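Local structure of exonuclease (Laribacter hongkongensis, 3SYY) at residues R63-L67 with Y155-L159; L110-K114 with Q137-M142. The protein digests double-stranded DNA as a magnesium-binding alkaline exonuclease with strict 5'-to-3' polarity. The contacts are given in a common frame with arbitrary orientation. Numbering follows the deposited sequence.

Following the chain from its N terminus, helix 59-79 is the first element to take part, supplying residues 63-67 to contact 1. The chain then runs through the central sheet: strand 109-114 gives contact 2 its first half, helix 132-145 its second, and this short loop of 22 residues is closed entirely within the span of contact 1. At the end of strand 149-155 and in the loop after it the chain returns to helix 59-79, closing contact 1 over 87 intervening residues. The contacts are nested, with centres about 18 Å apart, and meet where Tyr155 N lies 2.9 Å from Lys114 O, a probable hydrogen bond between parallel neighbouring strands. Together they tie two helices to the metal-binding sheet.

Contact 1. Residues R63-L67 with Y155-L159; sequences RGTEL and YDDRL
Residues 63-67 are helical, part of helix 59-79, whereas 155-159 leave the end of strand 149-155 and fold into a type I beta turn from Asp156 to Leu159. In this lambda-exonuclease-like PDDEXK fold the contact joins a helix packed on the central sheet to the loop leading into strand 165-171. The backbones stay well apart, the nearest CA atoms being those of Leu67 and Asp156 at 8.3 Å, so side chains fill the gap. Asp156 OD1 accepts from Arg158 N at 2.9 Å, an Asx turn, and from Arg158 NE at 2.8 Å, a salt bridge that holds the Arg158 guanidinium beside the turn; Asp156 OD2 also bonds Thr118. Arg63, with chi1 t, lays its guanidinium flat on that of Arg158, centres 3.4 Å apart and planes at 3°. The like charges of this stack are offset by the aspartates: Arg63 NH1 lies 3.0 Å from Asp157 OD2, a salt bridge with a weak hydrogen bond, and 3.4 Å from Asp156 OD1, which is well out of the guanidinium plane and interacts by charge alone. Arg158 has a further salt bridge to Glu53 of the second subunit, linking the network to the assembly. One turn along the helix, Leu67 (chi1 t, chi2 p) packs CD2 against Tyr155 CD2 at 3.6 Å, while Leu67 CD1 lies 3.6 Å from Asp157 OD1. Tyr155, also chi1 t, packs further along the same helix on His70, Ala71 and Arg74. A water joins side chain to backbone, accepting from Arg63 NH2 at 3.1 Å and donating to Tyr155 O at 2.7 Å.

Contact 2. Residues L110-K114 with Q137-M142; sequences LIEIK and QMQTQM. With MG (magnesium ion), chain B.
Strand 110-114 and helix 137-142 pack in the magnesium-binding core of the PDDEXK nuclease fold, axes 9.9 Å apart and N-to-C directions at 150°, nearly antiparallel. Leu110 CA therefore faces Met142 CA at 7.9 Å, and Glu112 CA faces Met138 CA at 7.2 Å. Gln137, extended with chi1 and chi2 t, accepts from Lys114 NZ through OE1 at 2.8 Å; this lysine also forms a salt bridge to Glu112 OE2, NZ to OE2 2.7 Å. Met138 sets CG against Glu112 CB at 3.9 Å. One turn on, Gln141 (chi1 m, chi2 t) points toward the strand, its CB 3.9 Å from Leu110 CD1. Met142 closes the apolar end, CG 3.7 Å from Leu110 CD1. Glu112, chi1 t and chi2 p, thus sits between helix and metal, and also helps bind another magnesium ion, with Ser100. Asp102 completes the ligands of the magnesium ion that Glu112 OE2 binds at 2.3 Å, Ile113 O at 2.4 Å and two waters at 2.4 and 2.3 Å.

Contact 1. Residues R63-L67 with Y155-L159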
ATOM      1  N   ARG A  63     -14.435   7.369  -8.740  1.00 46.59           N
ATOM      2  CA  ARG A  63     -14.874   8.729  -9.048  1.00 45.83           C
ATOM      3  C   ARG A  63     -14.719   8.927 -10.566  1.00 44.47           C
ATOM      4  O   ARG A  63     -15.643   9.394 -11.239  1.00 45.00           O
ATOM      5  CB  ARG A  63     -14.041   9.756  -8.276  1.00 45.38           C
ATOM      6  CG  ARG A  63     -14.498  11.201  -8.525  1.00 47.40           C
ATOM      7  CD  ARG A  63     -13.314  12.136  -8.477  1.00 48.73           C
ATOM      8  NE  ARG A  63     -13.580  13.310  -9.299  1.00 54.44           N
ATOM      9  CZ  ARG A  63     -13.204  13.447 -10.572  1.00 50.71           C
ATOM     10  NH1 ARG A  63     -13.525  14.573 -11.193  1.00 51.69           N
ATOM     11  NH2 ARG A  63     -12.505  12.487 -11.206  1.00 41.54           N
ATOM     12  N   GLY A  64     -13.575   8.489 -11.081  1.00 43.33           N
ATOM     13  CA  GLY A  64     -13.256   8.480 -12.496  1.00 42.65           C
ATOM     14  C   GLY A  64     -14.267   7.800 -13.399  1.00 42.65           C
ATOM     15  O   GLY A  64     -14.722   8.404 -14.383  1.00 42.80           O
ATOM     16  N   THR A  65     -14.615   6.552 -13.074  1.00 41.09           N
ATOM     17  CA  THR A  65     -15.580   5.756 -13.838  1.00 40.95           C
ATOM     18  C   THR A  65     -16.919   6.451 -13.871  1.00 39.31           C
ATOM     19  O   THR A  65     -17.575   6.481 -14.923  1.00 38.24           O
ATOM     20  CB  THR A  65     -15.737   4.296 -13.256  1.00 42.13           C
ATOM     21  OG1 THR A  65     -14.457   3.652 -13.308  1.00 44.79           O
ATOM     22  CG2 THR A  65     -16.692   3.470 -14.074  1.00 42.49           C
ATOM     23  N   GLU A  66     -17.305   7.038 -12.739  1.00 36.77           N
ATOM     24  CA  GLU A  66     -18.576   7.726 -12.651  1.00 37.39           C
ATOM     25  C   GLU A  66     -18.622   9.019 -13.456  1.00 34.68           C
ATOM     26  O   GLU A  66     -19.688   9.445 -13.867  1.00 36.33           O
ATOM     27  CB  GLU A  66     -18.941   8.029 -11.207  1.00 38.33           C
ATOM     28  CG  GLU A  66     -19.661   6.846 -10.555  1.00 44.81           C
ATOM     29  CD  GLU A  66     -20.049   7.122  -9.140  1.00 51.72           C
ATOM     30  OE1 GLU A  66     -19.158   7.543  -8.369  1.00 56.05           O
ATOM     31  OE2 GLU A  66     -21.234   6.896  -8.786  1.00 56.88           O
ATOM     32  N   LEU A  67     -17.479   9.648 -13.632  1.00 33.34           N
ATOM     33  CA  LEU A  67     -17.383  10.885 -14.446  1.00 31.71           C
ATOM     34  C   LEU A  67     -17.325  10.629 -15.960  1.00 32.29           C
ATOM     35  O   LEU A  67     -17.475  11.568 -16.776  1.00 31.02           O
ATOM     36  CB  LEU A  67     -16.164  11.688 -14.056  1.00 30.00           C
ATOM     37  CG  LEU A  67     -16.098  13.198 -14.404  1.00 28.72           C
ATOM     38  CD1 LEU A  67     -17.168  13.998 -13.632  1.00 31.66           C
ATOM     39  CD2 LEU A  67     -14.688  13.681 -14.097  1.00 30.56           C
ATOM     40  N   TYR A 155     -10.522  14.507 -18.868  1.00 25.09           N
ATOM     41  CA  TYR A 155     -11.542  15.409 -18.335  1.00 25.84           C
ATOM     42  C   TYR A 155     -11.497  15.477 -16.810  1.00 27.11           C
ATOM     43  O   TYR A 155     -11.496  14.426 -16.123  1.00 25.10           O
ATOM     44  CB  TYR A 155     -12.908  14.922 -18.739  1.00 25.09           C
ATOM     45  CG  TYR A 155     -14.062  15.749 -18.277  1.00 27.82           C
ATOM     46  CD1 TYR A 155     -14.340  16.996 -18.865  1.00 32.13           C
ATOM     47  CD2 TYR A 155     -14.936  15.271 -17.302  1.00 26.42           C
ATOM     48  CE1 TYR A 155     -15.431  17.752 -18.423  1.00 30.68           C
ATOM     49  CE2 TYR A 155     -16.023  16.010 -16.869  1.00 29.27           C
ATOM     50  CZ  TYR A 155     -16.268  17.247 -17.448  1.00 30.18           C
ATOM     51  OH  TYR A 155     -17.337  17.947 -16.985  1.00 31.16           O
ATOM     52  N   ASP A 156     -11.505  16.700 -16.296  1.00 25.75           N
ATOM     53  CA  ASP A 156     -11.633  16.882 -14.849  1.00 27.65           C
ATOM     54  C   ASP A 156     -12.497  18.097 -14.548  1.00 26.72           C
ATOM     55  O   ASP A 156     -12.049  19.227 -14.713  1.00 26.86           O
ATOM     56  CB  ASP A 156     -10.243  17.070 -14.229  1.00 24.49           C
ATOM     57  CG  ASP A 156     -10.288  17.041 -12.677  1.00 28.29           C
ATOM     58  OD1 ASP A 156     -11.383  17.072 -12.080  1.00 25.88           O
ATOM     59  OD2 ASP A 156      -9.224  16.945 -12.089  1.00 30.32           O
ATOM     60  N   ASP A 157     -13.691  17.840 -14.042  1.00 28.69           N
ATOM     61  CA  ASP A 157     -14.611  18.894 -13.734  1.00 30.64           C
ATOM     62  C   ASP A 157     -14.277  19.693 -12.477  1.00 31.08           C
ATOM     63  O   ASP A 157     -14.979  20.662 -12.169  1.00 31.64           O
ATOM     64  CB  ASP A 157     -16.030  18.321 -13.633  1.00 31.89           C
ATOM     65  CG  ASP A 157     -16.215  17.433 -12.423  1.00 32.18           C
ATOM     66  OD1 ASP A 157     -17.348  17.248 -12.021  1.00 43.59           O
ATOM     67  OD2 ASP A 157     -15.247  16.918 -11.840  1.00 36.44           O
ATOM     68  N   ARG A 158     -13.235  19.313 -11.742  1.00 29.69           N
ATOM     69  CA  ARG A 158     -12.899  20.102 -10.527  1.00 29.99           C
ATOM     70  C   ARG A 158     -12.200  21.402 -10.860  1.00 28.92           C
ATOM     71  O   ARG A 158     -12.110  22.286 -10.006  1.00 28.81           O
ATOM     72  CB  ARG A 158     -12.028  19.278  -9.574  1.00 28.73           C
ATOM     73  CG  ARG A 158     -12.804  18.084  -9.045  1.00 31.06           C
ATOM     74  CD  ARG A 158     -11.883  17.031  -8.382  1.00 32.78           C
ATOM     75  NE  ARG A 158     -11.168  16.292  -9.409  1.00 33.44           N
ATOM     76  CZ  ARG A 158     -10.583  15.111  -9.213  1.00 36.08           C
ATOM     77  NH1 ARG A 158     -10.672  14.525  -8.008  1.00 33.16           N
ATOM     78  NH2 ARG A 158      -9.953  14.509 -10.224  1.00 28.05           N
ATOM     79  N   LEU A 159     -11.683  21.503 -12.091  1.00 27.74           N
ATOM     80  CA  LEU A 159     -10.831  22.598 -12.512  1.00 27.19           C
ATOM     81  C   LEU A 159     -11.677  23.761 -13.057  1.00 28.93           C
ATOM     82  O   LEU A 159     -12.837  23.568 -13.322  1.00 27.07           O
ATOM     83  CB  LEU A 159      -9.873  22.093 -13.586  1.00 27.13           C
ATOM     84  CG  LEU A 159      -8.724  21.255 -12.993  1.00 29.77           C
ATOM     85  CD1 LEU A 159      -7.969  20.591 -14.057  1.00 25.26           C
ATOM     86  CD2 LEU A 159      -7.753  22.155 -12.205  1.00 28.45           C
TER
HETATM   87  O   HOH W   1     -10.959  13.672 -13.556  1.00 23.80           O

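Contact 2. Residues L110-K114 with Q137-M142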
ATOM      1  N   LEU A 110     -12.710   6.833 -33.009  1.00 30.81           N
ATOM      2  CA  LEU A 110     -12.924   6.206 -31.725  1.00 29.43           C
ATOM      3  C   LEU A 110     -12.740   7.305 -30.692  1.00 28.46           C
ATOM      4  O   LEU A 110     -12.172   8.309 -31.005  1.00 29.02           O
ATOM      5  CB  LEU A 110     -11.800   5.177 -31.495  1.00 28.89           C
ATOM      6  CG  LEU A 110     -11.787   3.933 -32.408  1.00 28.89           C
ATOM      7  CD1 LEU A 110     -10.543   3.116 -32.145  1.00 34.08           C
ATOM      8  CD2 LEU A 110     -12.979   3.117 -32.132  1.00 27.67           C
ATOM      9  N   ILE A 111     -13.196   7.078 -29.461  1.00 28.13           N
ATOM     10  CA  ILE A 111     -12.831   7.961 -28.347  1.00 28.35           C
ATOM     11  C   ILE A 111     -12.331   7.049 -27.208  1.00 27.99           C
ATOM     12  O   ILE A 111     -12.884   5.972 -27.013  1.00 28.10           O
ATOM     13  CB  ILE A 111     -14.041   8.839 -27.896  1.00 27.66           C
ATOM     14  CG1 ILE A 111     -13.721   9.673 -26.652  1.00 30.79           C
ATOM     15  CG2 ILE A 111     -15.290   7.996 -27.718  1.00 28.71           C
ATOM     16  CD1 ILE A 111     -14.795  10.714 -26.299  1.00 36.22           C
ATOM     17  N   GLU A 112     -11.274   7.473 -26.529  1.00 27.61           N
ATOM     18  CA  GLU A 112     -10.819   6.802 -25.271  1.00 27.42           C
ATOM     19  C   GLU A 112     -10.793   7.953 -24.261  1.00 26.65           C
ATOM     20  O   GLU A 112     -10.172   8.988 -24.529  1.00 26.69           O
ATOM     21  CB  GLU A 112      -9.398   6.242 -25.432  1.00 26.36           C
ATOM     22  CG  GLU A 112      -8.768   5.788 -24.031  1.00 28.58           C
ATOM     23  CD  GLU A 112      -9.612   4.696 -23.358  1.00 27.80           C
ATOM     24  OE1 GLU A 112     -10.314   3.943 -24.092  1.00 27.75           O
ATOM     25  OE2 GLU A 112      -9.631   4.588 -22.064  1.00 29.68           O
ATOM     26  N   ILE A 113     -11.513   7.780 -23.161  1.00 25.65           N
ATOM     27  CA  ILE A 113     -11.674   8.800 -22.127  1.00 25.24           C
ATOM     28  C   ILE A 113     -10.870   8.462 -20.852  1.00 26.06           C
ATOM     29  O   ILE A 113     -10.959   7.333 -20.324  1.00 24.50           O
ATOM     30  CB  ILE A 113     -13.152   8.878 -21.747  1.00 25.10           C
ATOM     31  CG1 ILE A 113     -14.002   9.383 -22.955  1.00 25.78           C
ATOM     32  CG2 ILE A 113     -13.382   9.801 -20.493  1.00 26.23           C
ATOM     33  CD1 ILE A 113     -15.488   9.236 -22.715  1.00 25.64           C
ATOM     34  N   LYS A 114     -10.126   9.448 -20.338  1.00 25.76           N
ATOM     35  CA  LYS A 114      -9.565   9.331 -18.984  1.00 25.36           C
ATOM     36  C   LYS A 114     -10.178  10.403 -18.086  1.00 25.84           C
ATOM     37  O   LYS A 114     -10.349  11.593 -18.510  1.00 24.45           O
ATOM     38  CB  LYS A 114      -8.038   9.475 -19.021  1.00 23.50           C
ATOM     39  CG  LYS A 114      -7.294   8.586 -20.014  1.00 23.43           C
ATOM     40  CD  LYS A 114      -7.637   7.113 -19.868  1.00 25.53           C
ATOM     41  CE  LYS A 114      -6.786   6.229 -20.831  1.00 27.67           C
ATOM     42  NZ  LYS A 114      -7.287   4.773 -20.729  1.00 29.64           N
ATOM     43  N   GLN A 137      -2.708   1.288 -25.962  1.00 25.68           N
ATOM     44  CA  GLN A 137      -4.113   0.956 -25.792  1.00 26.19           C
ATOM     45  C   GLN A 137      -4.924   1.388 -27.032  1.00 26.79           C
ATOM     46  O   GLN A 137      -5.718   0.642 -27.580  1.00 25.29           O
ATOM     47  CB  GLN A 137      -4.646   1.676 -24.563  1.00 25.41           C
ATOM     48  CG  GLN A 137      -6.118   1.428 -24.361  1.00 25.30           C
ATOM     49  CD  GLN A 137      -6.680   2.205 -23.191  1.00 27.41           C
ATOM     50  OE1 GLN A 137      -6.064   3.151 -22.690  1.00 29.30           O
ATOM     51  NE2 GLN A 137      -7.833   1.776 -22.716  1.00 26.46           N
ATOM     52  N   MET A 138      -4.707   2.631 -27.458  1.00 28.58           N
ATOM     53  CA  MET A 138      -5.492   3.162 -28.556  1.00 28.43           C
ATOM     54  C   MET A 138      -5.108   2.550 -29.903  1.00 27.61           C
ATOM     55  O   MET A 138      -5.979   2.342 -30.733  1.00 29.58           O
ATOM     56  CB  MET A 138      -5.356   4.678 -28.590  1.00 26.76           C
ATOM     57  CG  MET A 138      -6.225   5.350 -27.451  1.00 28.19           C
ATOM     58  SD  MET A 138      -6.019   7.151 -27.470  1.00 30.60           S
ATOM     59  CE  MET A 138      -4.350   7.445 -27.073  1.00 25.62           C
ATOM     60  N   GLN A 139      -3.834   2.268 -30.111  1.00 29.45           N
ATOM     61  CA  GLN A 139      -3.444   1.590 -31.376  1.00 31.14           C
ATOM     62  C   GLN A 139      -4.079   0.217 -31.410  1.00 31.56           C
ATOM     63  O   GLN A 139      -4.536  -0.230 -32.466  1.00 32.90           O
ATOM     64  CB  GLN A 139      -1.930   1.516 -31.545  1.00 29.92           C
ATOM     65  CG  GLN A 139      -1.264   2.903 -31.777  1.00 33.37           C
ATOM     66  CD  GLN A 139      -1.728   3.568 -33.125  1.00 33.47           C
ATOM     67  OE1 GLN A 139      -2.366   2.912 -33.975  1.00 31.92           O
ATOM     68  NE2 GLN A 139      -1.442   4.866 -33.275  1.00 34.11           N
ATOM     69  N   THR A 140      -4.148  -0.457 -30.247  1.00 30.89           N
ATOM     70  CA  THR A 140      -4.812  -1.755 -30.156  1.00 29.55           C
ATOM     71  C   THR A 140      -6.287  -1.673 -30.396  1.00 30.40           C
ATOM     72  O   THR A 140      -6.878  -2.568 -31.021  1.00 29.63           O
ATOM     73  CB  THR A 140      -4.617  -2.389 -28.747  1.00 29.85           C
ATOM     74  OG1 THR A 140      -3.213  -2.545 -28.496  1.00 31.50           O
ATOM     75  CG2 THR A 140      -5.347  -3.736 -28.640  1.00 28.79           C
ATOM     76  N   GLN A 141      -6.923  -0.620 -29.893  1.00 29.37           N
ATOM     77  CA  GLN A 141      -8.353  -0.437 -30.151  1.00 29.57           C
ATOM     78  C   GLN A 141      -8.594  -0.271 -31.681  1.00 30.40           C
ATOM     79  O   GLN A 141      -9.540  -0.853 -32.232  1.00 30.96           O
ATOM     80  CB  GLN A 141      -8.865   0.811 -29.421  1.00 28.89           C
ATOM     81  CG  GLN A 141      -9.140   0.633 -27.959  1.00 30.50           C
ATOM     82  CD  GLN A 141      -9.195   1.991 -27.220  1.00 33.02           C
ATOM     83  OE1 GLN A 141      -9.442   2.046 -26.011  1.00 35.21           O
ATOM     84  NE2 GLN A 141      -8.994   3.065 -27.956  1.00 33.97           N
ATOM     85  N   MET A 142      -7.701   0.471 -32.330  1.00 31.46           N
ATOM     86  CA  MET A 142      -7.712   0.632 -33.807  1.00 32.99           C
ATOM     87  C   MET A 142      -7.465  -0.709 -34.543  1.00 33.79           C
ATOM     88  O   MET A 142      -8.193  -1.054 -35.487  1.00 34.81           O
ATOM     89  CB  MET A 142      -6.726   1.715 -34.223  1.00 31.24           C
ATOM     90  CG  MET A 142      -7.331   3.091 -33.921  1.00 31.87           C
ATOM     91  SD  MET A 142      -6.350   4.491 -34.468  1.00 35.14           S
ATOM     92  CE  MET A 142      -5.246   4.845 -33.114  1.00 33.87           C
TER
HETATM   93 MG    MG B 400     -11.345   4.947 -20.557  1.00 29.54          MG
HETATM   94  O   HOH W   2      -9.888   4.324 -18.826  1.00 38.75           O
HETATM   95  O   HOH W   3     -13.121   3.742 -19.832  1.00 39.74           O